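Local coordinates for Lin1840 protein (Listeria innocua serovar 6a, PDB 4ZOC) that probably hydrolyses terminal, non-reducing beta-D-glucosyl residues to release beta-D-glucose, as a family 3 glycoside hydrolase with a role in beta-1,2-glucan metabolism, at residues Met13-Lys18 against Asn323-Ala328; Lys287-Phe292 against Thr304-His309. The protein carries 2 engineered substitutions. All blocks are in the same frame, centred on the assembly; numbering follows the deposited sequence.

Contact 1. Residues Met13-Lys18 against Asn323-Ala328; sequences MTLDEK and NLLDEA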
ATOM      1  N   MET A  13      -1.296 -44.237 -21.901  1.00 16.04           N
ATOM      2  CA  MET A  13      -1.051 -44.113 -20.472  1.00 14.07           C
ATOM      3  C   MET A  13      -2.252 -44.491 -19.629  1.00 14.06           C
ATOM      4  O   MET A  13      -3.376 -44.191 -19.954  1.00 18.20           O
ATOM      5  CB  MET A  13      -0.575 -42.665 -20.136  1.00 15.41           C
ATOM      6  CG  MET A  13       0.784 -42.288 -20.750  1.00 13.69           C
ATOM      7  SD  MET A  13       1.062 -40.510 -20.680  1.00 14.81           S
ATOM      8  CE  MET A  13       1.671 -40.334 -19.026  1.00 12.41           C
ATOM      9  N   THR A  14      -2.010 -45.152 -18.521  1.00 13.72           N
ATOM     10  CA  THR A  14      -3.005 -45.424 -17.554  1.00 16.38           C
ATOM     11  C   THR A  14      -3.371 -44.121 -16.822  1.00 19.24           C
ATOM     12  O   THR A  14      -2.642 -43.111 -16.884  1.00 16.26           O
ATOM     13  CB  THR A  14      -2.557 -46.426 -16.464  1.00 17.30           C
ATOM     14  OG1 THR A  14      -1.453 -45.908 -15.689  1.00 19.07           O
ATOM     15  CG2 THR A  14      -2.205 -47.818 -17.086  1.00 20.60           C
ATOM     16  N   LEU A  15      -4.494 -44.156 -16.127  1.00 17.55           N
ATOM     17  CA  LEU A  15      -4.891 -42.980 -15.324  1.00 19.75           C
ATOM     18  C   LEU A  15      -3.755 -42.678 -14.343  1.00 17.67           C
ATOM     19  O   LEU A  15      -3.370 -41.526 -14.217  1.00 16.83           O
ATOM     20  CB  LEU A  15      -6.210 -43.195 -14.557  1.00 20.48           C
ATOM     21  CG  LEU A  15      -6.778 -42.012 -13.722  1.00 21.22           C
ATOM     22  CD1 LEU A  15      -7.010 -40.833 -14.632  1.00 19.76           C
ATOM     23  CD2 LEU A  15      -8.041 -42.409 -12.992  1.00 23.91           C
ATOM     24  N   ASP A  16      -3.230 -43.685 -13.648  1.00 15.68           N
ATOM     25  CA  ASP A  16      -2.236 -43.416 -12.629  1.00 17.26           C
ATOM     26  C   ASP A  16      -0.954 -42.859 -13.250  1.00 15.89           C
ATOM     27  O   ASP A  16      -0.273 -41.989 -12.636  1.00 16.40           O
ATOM     28  CB  ASP A  16      -1.926 -44.656 -11.801  1.00 19.13           C
ATOM     29  CG  ASP A  16      -2.902 -44.900 -10.676  1.00 23.68           C
ATOM     30  OD1 ASP A  16      -3.840 -44.112 -10.433  1.00 20.95           O
ATOM     31  OD2 ASP A  16      -2.704 -45.939  -9.987  1.00 27.90           O
ATOM     32  N   GLU A  17      -0.623 -43.320 -14.463  1.00 13.76           N
ATOM     33  CA  GLU A  17       0.574 -42.776 -15.150  1.00 13.39           C
ATOM     34  C   GLU A  17       0.351 -41.286 -15.503  1.00 13.54           C
ATOM     35  O   GLU A  17       1.245 -40.441 -15.382  1.00 13.87           O
ATOM     36  CB  GLU A  17       0.876 -43.534 -16.448  1.00 13.67           C
ATOM     37  CG  GLU A  17       1.631 -44.832 -16.204  1.00 13.79           C
ATOM     38  CD  GLU A  17       1.659 -45.767 -17.370  1.00 17.54           C
ATOM     39  OE1 GLU A  17       0.827 -45.634 -18.309  1.00 18.46           O
ATOM     40  OE2 GLU A  17       2.522 -46.675 -17.289  1.00 21.70           O
ATOM     41  N   LYS A  18      -0.834 -40.984 -16.002  1.00 14.01           N
ATOM     42  CA  LYS A  18      -1.169 -39.594 -16.375  1.00 13.45           C
ATOM     43  C   LYS A  18      -1.130 -38.703 -15.153  1.00 12.56           C
ATOM     44  O   LYS A  18      -0.542 -37.603 -15.226  1.00 14.21           O
ATOM     45  CB  LYS A  18      -2.525 -39.487 -17.063  1.00 13.46           C
ATOM     46  CG  LYS A  18      -2.506 -40.160 -18.390  1.00 12.68           C
ATOM     47  CD  LYS A  18      -3.739 -39.937 -19.236  1.00 10.82           C
ATOM     48  CE  LYS A  18      -4.942 -40.664 -18.689  1.00 15.34           C
ATOM     49  NZ  LYS A  18      -6.027 -40.528 -19.683  1.00 13.32           N
ATOM     50  N   ASN A 323     -10.613 -35.306 -19.304  1.00 17.40           N
ATOM     51  CA  ASN A 323     -10.084 -34.550 -20.430  1.00 16.85           C
ATOM     52  C   ASN A 323      -9.165 -33.438 -19.958  1.00 14.24           C
ATOM     53  O   ASN A 323      -8.239 -33.078 -20.653  1.00 13.38           O
ATOM     54  CB  ASN A 323     -11.189 -33.873 -21.225  1.00 19.75           C
ATOM     55  CG  ASN A 323     -12.113 -34.874 -21.864  1.00 21.59           C
ATOM     56  OD1 ASN A 323     -11.686 -35.969 -22.270  1.00 25.47           O
ATOM     57  ND2 ASN A 323     -13.387 -34.559 -21.878  1.00 26.79           N
ATOM     58  N   LEU A 324      -9.445 -32.834 -18.819  1.00 13.46           N
ATOM     59  CA  LEU A 324      -8.504 -31.805 -18.325  1.00 13.32           C
ATOM     60  C   LEU A 324      -7.160 -32.431 -17.993  1.00 15.18           C
ATOM     61  O   LEU A 324      -6.101 -31.819 -18.230  1.00 14.38           O
ATOM     62  CB  LEU A 324      -9.045 -31.116 -17.072  1.00 14.89           C
ATOM     63  CG  LEU A 324     -10.328 -30.314 -17.294  1.00 17.27           C
ATOM     64  CD1 LEU A 324     -10.779 -29.717 -15.977  1.00 17.17           C
ATOM     65  CD2 LEU A 324     -10.221 -29.255 -18.394  1.00 20.86           C
ATOM     66  N   LEU A 325      -7.183 -33.602 -17.362  1.00 13.84           N
ATOM     67  CA  LEU A 325      -5.920 -34.321 -17.139  1.00 14.88           C
ATOM     68  C   LEU A 325      -5.175 -34.641 -18.423  1.00 16.50           C
ATOM     69  O   LEU A 325      -3.955 -34.411 -18.496  1.00 12.89           O
ATOM     70  CB  LEU A 325      -6.130 -35.576 -16.287  1.00 15.71           C
ATOM     71  CG  LEU A 325      -4.923 -36.469 -16.091  1.00 17.30           C
ATOM     72  CD1 LEU A 325      -3.857 -35.710 -15.313  1.00 19.37           C
ATOM     73  CD2 LEU A 325      -5.385 -37.741 -15.331  1.00 18.39           C
ATOM     74  N   ASP A 326      -5.893 -35.130 -19.446  1.00 15.24           N
ATOM     75  CA  ASP A 326      -5.256 -35.393 -20.738  1.00 15.03           C
ATOM     76  C   ASP A 326      -4.617 -34.149 -21.367  1.00 16.31           C
ATOM     77  O   ASP A 326      -3.594 -34.197 -22.109  1.00 13.61           O
ATOM     78  CB  ASP A 326      -6.254 -35.993 -21.722  1.00 18.03           C
ATOM     79  CG  ASP A 326      -6.713 -37.358 -21.314  1.00 17.84           C
ATOM     80  OD1 ASP A 326      -6.209 -37.942 -20.323  1.00 14.92           O
ATOM     81  OD2 ASP A 326      -7.674 -37.840 -21.928  1.00 19.83           O
ATOM     82  N   GLU A 327      -5.246 -33.024 -21.135  1.00 16.89           N
ATOM     83  CA  GLU A 327      -4.719 -31.761 -21.684  1.00 20.34           C
ATOM     84  C   GLU A 327      -3.409 -31.403 -20.988  1.00 14.43           C
ATOM     85  O   GLU A 327      -2.464 -31.014 -21.656  1.00 15.46           O
ATOM     86  CB  GLU A 327      -5.770 -30.612 -21.606  1.00 21.21           C
ATOM     87  CG  GLU A 327      -6.899 -30.809 -22.640  1.00 25.23           C
ATOM     88  CD  GLU A 327      -8.206 -30.095 -22.343  1.00 32.93           C
ATOM     89  OE1 GLU A 327      -8.213 -29.106 -21.573  1.00 26.18           O
ATOM     90  OE2 GLU A 327      -9.236 -30.523 -22.940  1.00 33.96           O
ATOM     91  N   ALA A 328      -3.365 -31.554 -19.682  1.00 13.45           N
ATOM     92  CA  ALA A 328      -2.166 -31.262 -18.935  1.00 12.57           C
ATOM     93  C   ALA A 328      -1.033 -32.237 -19.337  1.00 11.73           C
ATOM     94  O   ALA A 328       0.103 -31.830 -19.590  1.00 10.10           O
ATOM     95  CB  ALA A 328      -2.424 -31.365 -17.428  1.00 14.84           C
TER
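Lys18 and Asp326 join the start of helix 15-21 to helix 322-338 by a salt bridge. Lys18 NZ donates to Asp326 OD1 at 2.7 Å. It comes in on the syn side of that oxygen, 22° out of the carboxylate plane. The lysine chain is extended except at its third torsion (chi3 -71°). That bend turns the amine toward the acid and lays the methylenes beside it, with Lys18 CD 3.4 Å from Asp326 OD1. The amine has a second acidic partner in Glu322, one turn earlier on the same helix. Two carboxylates thus share one ammonium, which would be expected to favour its charged form.

Beside the bridge lies a small apolar patch. Leu325 starts out toward segment 13-18, and its two methyls take different partners. Leu325 CD2 meets Leu15 CD1 at 3.6 Å and Lys18 CB at 3.8 Å, so this methyl touches two residues of the facing segment. On the other branch, Leu325 CD1 rests 3.8 Å from Lys18 O. Leu15 has CG anti to its amide nitrogen (chi1 -177°), which carries its branched end in to meet the other leucine at a slant.

The first turn of helix 15-21 is fixed by a capping box. Glu17 N donates to Thr14 OG1 at 3.0 Å, and Thr14 N donates back to Glu17 OE1. Arg81 forms a salt bridge with the same Glu17 oxygen.

Both helices belong to the N-terminal TIM-barrel domain. Helix 15-21 leads into barrel strand 23-25. Ile315 of helix 306-316 touches both leucines, and Met294 of helix 286-295 also packs on Leu325.

Contact 2. Residues Lys287-Phe292 against Thr304-His309; sequences KEAAQF and TTCYIH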
ATOM      1  N   LYS A 287      -8.175 -32.579  -1.599  1.00 11.45           N
ATOM      2  CA  LYS A 287      -9.032 -32.986  -2.701  1.00 11.31           C
ATOM      3  C   LYS A 287      -9.592 -31.758  -3.437  1.00 10.98           C
ATOM      4  O   LYS A 287      -9.574 -31.676  -4.630  1.00  9.93           O
ATOM      5  CB  LYS A 287     -10.171 -33.880  -2.132  1.00 14.40           C
ATOM      6  CG  LYS A 287     -11.133 -34.397  -3.179  1.00 15.01           C
ATOM      7  CD  LYS A 287     -12.146 -35.335  -2.537  1.00 22.76           C
ATOM      8  CE  LYS A 287     -12.961 -36.006  -3.625  1.00 22.48           C
ATOM      9  NZ  LYS A 287     -13.908 -36.904  -2.945  1.00 27.98           N
ATOM     10  N   GLU A 288     -10.013 -30.755  -2.676  1.00  8.08           N
ATOM     11  CA  GLU A 288     -10.437 -29.553  -3.306  1.00  9.40           C
ATOM     12  C   GLU A 288      -9.283 -28.769  -3.984  1.00  9.09           C
ATOM     13  O   GLU A 288      -9.464 -28.208  -5.054  1.00 12.69           O
ATOM     14  CB  GLU A 288     -11.173 -28.649  -2.255  1.00 11.42           C
ATOM     15  CG  GLU A 288     -12.562 -29.224  -1.874  1.00 12.00           C
ATOM     16  CD  GLU A 288     -13.476 -28.256  -1.162  1.00 16.08           C
ATOM     17  OE1 GLU A 288     -13.064 -27.111  -0.785  1.00 14.65           O
ATOM     18  OE2 GLU A 288     -14.622 -28.680  -0.900  1.00 16.37           O
ATOM     19  N   ALA A 289      -8.140 -28.699  -3.307  1.00 10.52           N
ATOM     20  CA  ALA A 289      -6.942 -28.055  -3.857  1.00 12.02           C
ATOM     21  C   ALA A 289      -6.593 -28.625  -5.234  1.00 12.37           C
ATOM     22  O   ALA A 289      -6.398 -27.891  -6.219  1.00 10.97           O
ATOM     23  CB  ALA A 289      -5.767 -28.216  -2.912  1.00 14.62           C
ATOM     24  N   ALA A 290      -6.615 -29.963  -5.326  1.00 11.70           N
ATOM     25  CA  ALA A 290      -6.415 -30.666  -6.603  1.00 10.33           C
ATOM     26  C   ALA A 290      -7.474 -30.315  -7.621  1.00 10.56           C
ATOM     27  O   ALA A 290      -7.206 -29.995  -8.775  1.00 12.13           O
ATOM     28  CB  ALA A 290      -6.402 -32.194  -6.330  1.00  9.03           C
ATOM     29  N   GLN A 291      -8.722 -30.394  -7.219  1.00 12.29           N
ATOM     30  CA  GLN A 291      -9.781 -30.105  -8.178  1.00 13.63           C
ATOM     31  C   GLN A 291      -9.676 -28.691  -8.731  1.00 12.56           C
ATOM     32  O   GLN A 291      -9.740 -28.477  -9.907  1.00 10.70           O
ATOM     33  CB  GLN A 291     -11.154 -30.285  -7.526  1.00 15.58           C
ATOM     34  CG  GLN A 291     -12.306 -30.078  -8.474  1.00 18.43           C
ATOM     35  CD  GLN A 291     -13.662 -30.110  -7.773  1.00 18.63           C
ATOM     36  OE1 GLN A 291     -13.854 -30.708  -6.706  1.00 21.61           O
ATOM     37  NE2 GLN A 291     -14.625 -29.489  -8.409  1.00 18.52           N
ATOM     38  N   PHE A 292      -9.569 -27.707  -7.837  1.00 12.48           N
ATOM     39  CA  PHE A 292      -9.633 -26.293  -8.276  1.00 12.25           C
ATOM     40  C   PHE A 292      -8.361 -25.923  -9.067  1.00 12.41           C
ATOM     41  O   PHE A 292      -8.428 -25.232 -10.035  1.00 10.25           O
ATOM     42  CB  PHE A 292      -9.834 -25.365  -7.064  1.00 12.63           C
ATOM     43  CG  PHE A 292     -11.039 -25.695  -6.215  1.00 12.33           C
ATOM     44  CD1 PHE A 292     -12.157 -26.321  -6.771  1.00 14.70           C
ATOM     45  CD2 PHE A 292     -11.084 -25.312  -4.895  1.00 11.83           C
ATOM     46  CE1 PHE A 292     -13.262 -26.588  -5.964  1.00 15.94           C
ATOM     47  CE2 PHE A 292     -12.212 -25.554  -4.098  1.00 14.01           C
ATOM     48  CZ  PHE A 292     -13.272 -26.199  -4.655  1.00 15.31           C
ATOM     49  N   THR A 304       4.404 -31.019  -3.889  1.00  9.84           N
ATOM     50  CA  THR A 304       3.252 -31.400  -3.036  1.00  9.17           C
ATOM     51  C   THR A 304       2.462 -32.498  -3.754  1.00 10.44           C
ATOM     52  O   THR A 304       2.718 -32.783  -4.936  1.00 10.73           O
ATOM     53  CB  THR A 304       2.385 -30.169  -2.578  1.00  9.00           C
ATOM     54  OG1 THR A 304       2.020 -29.353  -3.724  1.00  9.10           O
ATOM     55  CG2 THR A 304       3.166 -29.377  -1.599  1.00  9.46           C
ATOM     56  N   THR A 305       1.531 -33.089  -2.998  1.00 12.09           N
ATOM     57  CA  THR A 305       0.933 -34.337  -3.284  1.00 13.33           C
ATOM     58  C   THR A 305      -0.568 -34.281  -3.482  1.00 12.46           C
ATOM     59  O   THR A 305      -1.169 -35.324  -3.494  1.00 16.20           O
ATOM     60  CB  THR A 305       1.250 -35.349  -2.192  1.00 16.12           C
ATOM     61  OG1 THR A 305       0.711 -34.904  -0.955  1.00 19.25           O
ATOM     62  CG2 THR A 305       2.754 -35.527  -1.995  1.00 16.47           C
ATOM     63  N   CYS A 306      -1.189 -33.112  -3.731  1.00 13.00           N
ATOM     64  CA  CYS A 306      -2.571 -33.072  -3.954  1.00  9.96           C
ATOM     65  C   CYS A 306      -2.977 -33.851  -5.205  1.00 12.39           C
ATOM     66  O   CYS A 306      -3.886 -34.682  -5.140  1.00 13.58           O
ATOM     67  CB  CYS A 306      -3.112 -31.609  -4.081  1.00 11.03           C
ATOM     68  SG  CYS A 306      -2.687 -30.623  -2.646  1.00 14.17           S
ATOM     69  N   TYR A 307      -2.343 -33.566  -6.347  1.00  9.64           N
ATOM     70  CA  TYR A 307      -2.654 -34.298  -7.564  1.00 11.23           C
ATOM     71  C   TYR A 307      -2.468 -35.776  -7.404  1.00 12.54           C
ATOM     72  O   TYR A 307      -3.407 -36.588  -7.671  1.00 14.33           O
ATOM     73  CB  TYR A 307      -1.864 -33.811  -8.780  1.00 10.88           C
ATOM     74  CG  TYR A 307      -2.332 -32.456  -9.395  1.00 11.09           C
ATOM     75  CD1 TYR A 307      -3.514 -31.800  -8.984  1.00  9.49           C
ATOM     76  CD2 TYR A 307      -1.563 -31.839 -10.376  1.00 10.58           C
ATOM     77  CE1 TYR A 307      -3.918 -30.637  -9.579  1.00 10.98           C
ATOM     78  CE2 TYR A 307      -1.976 -30.679 -10.988  1.00 13.51           C
ATOM     79  CZ  TYR A 307      -3.146 -30.040 -10.548  1.00 10.94           C
ATOM     80  OH  TYR A 307      -3.595 -28.925 -11.162  1.00 12.04           O
ATOM     81  N   ILE A 308      -1.262 -36.135  -6.973  1.00 11.83           N
ATOM     82  CA  ILE A 308      -0.893 -37.554  -6.903  1.00 15.02           C
ATOM     83  C   ILE A 308      -1.876 -38.387  -6.047  1.00 17.21           C
ATOM     84  O   ILE A 308      -2.288 -39.480  -6.444  1.00 17.94           O
ATOM     85  CB  ILE A 308       0.608 -37.664  -6.578  1.00 19.20           C
ATOM     86  CG1 ILE A 308       1.151 -39.014  -7.046  1.00 26.37           C
ATOM     87  CG2 ILE A 308       0.921 -37.449  -5.123  1.00 23.46           C
ATOM     88  CD1 ILE A 308       1.591 -39.020  -8.488  1.00 30.82           C
ATOM     89  N   HIS A 309      -2.290 -37.850  -4.902  1.00 17.26           N
ATOM     90  CA  HIS A 309      -3.160 -38.582  -3.987  1.00 15.73           C
ATOM     91  C   HIS A 309      -4.666 -38.414  -4.262  1.00 15.36           C
ATOM     92  O   HIS A 309      -5.448 -39.312  -3.908  1.00 20.07           O
ATOM     93  CB  HIS A 309      -2.806 -38.255  -2.534  1.00 16.34           C
ATOM     94  CG  HIS A 309      -1.452 -38.741  -2.120  1.00 17.96           C
ATOM     95  ND1 HIS A 309      -0.912 -39.923  -2.574  1.00 23.80           N
ATOM     96  CD2 HIS A 309      -0.512 -38.187  -1.313  1.00 18.53           C
ATOM     97  CE1 HIS A 309       0.315 -40.065  -2.088  1.00 23.84           C
ATOM     98  NE2 HIS A 309       0.575 -39.030  -1.310  1.00 19.89           N
TER
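Ala290 and Cys306 bring helix 286-295 and the first turn of helix 306-316 together, with their CA atoms 5.3 Å apart. These are successive helices of the TIM barrel, before and after strand 301-302 in the chain, packed against each other. Such a close approach is possible because the residues facing each other are small. Ala290 CB points at the other helix and lies 4.0 Å from Cys306 CB. Ala290 CB is also 3.7 Å from Cys306 O.

The thiol of Cys306 is directed to a second alanine. Cys306 SG sits anti to the carbonyl carbon (chi1 -56°) and meets Ala289 CB at 3.9 Å.

Tyr307 reaches across edge first. Ala290 CB lies in the plane of its ring, 3.9 Å from Tyr307 CD1. Further along the same edge, Tyr307 CE1 is 3.4 Å from Ala290 O, again near the ring plane. The ring therefore lies beside the alanine without stacking on it. Its hydroxyl is hydrogen-bonded to the main-chain oxygen of Val298. Glu301, in strand 301-302, accepts hydrogen bonds from the backbone N of Cys306 and Tyr307 through its two carboxylate oxygens, which binds the start of helix 306-316 to the strand before it.

All four touching residues are buried, and the side-chain contacts between the segments are van der Waals in nature. Close fit of methyls, thiol and ring edge holds the helices here, while the hydroxyl of Tyr307 and the backbone N of Cys306 and Tyr307 find their partners outside the two segments.

Both contacts lie in the N-terminal TIM-barrel domain, away from the glucose and magnesium sites. Their centres are 14 Å apart and they do not touch each other directly. Contact 2 is fully buried and joins the helices that come just before and just after barrel strand 301-302 in the chain. Contact 1 is only partly buried and brings together segments some 300 residues apart. The chemistry follows this difference: contact 1 adds a charged pair to its leucines, whereas contact 2 relies on small side chains and a ring edge. The two helices of contact 2 also touch Leu325 of contact 1, with Met294 reaching both Leu325 and Tyr307.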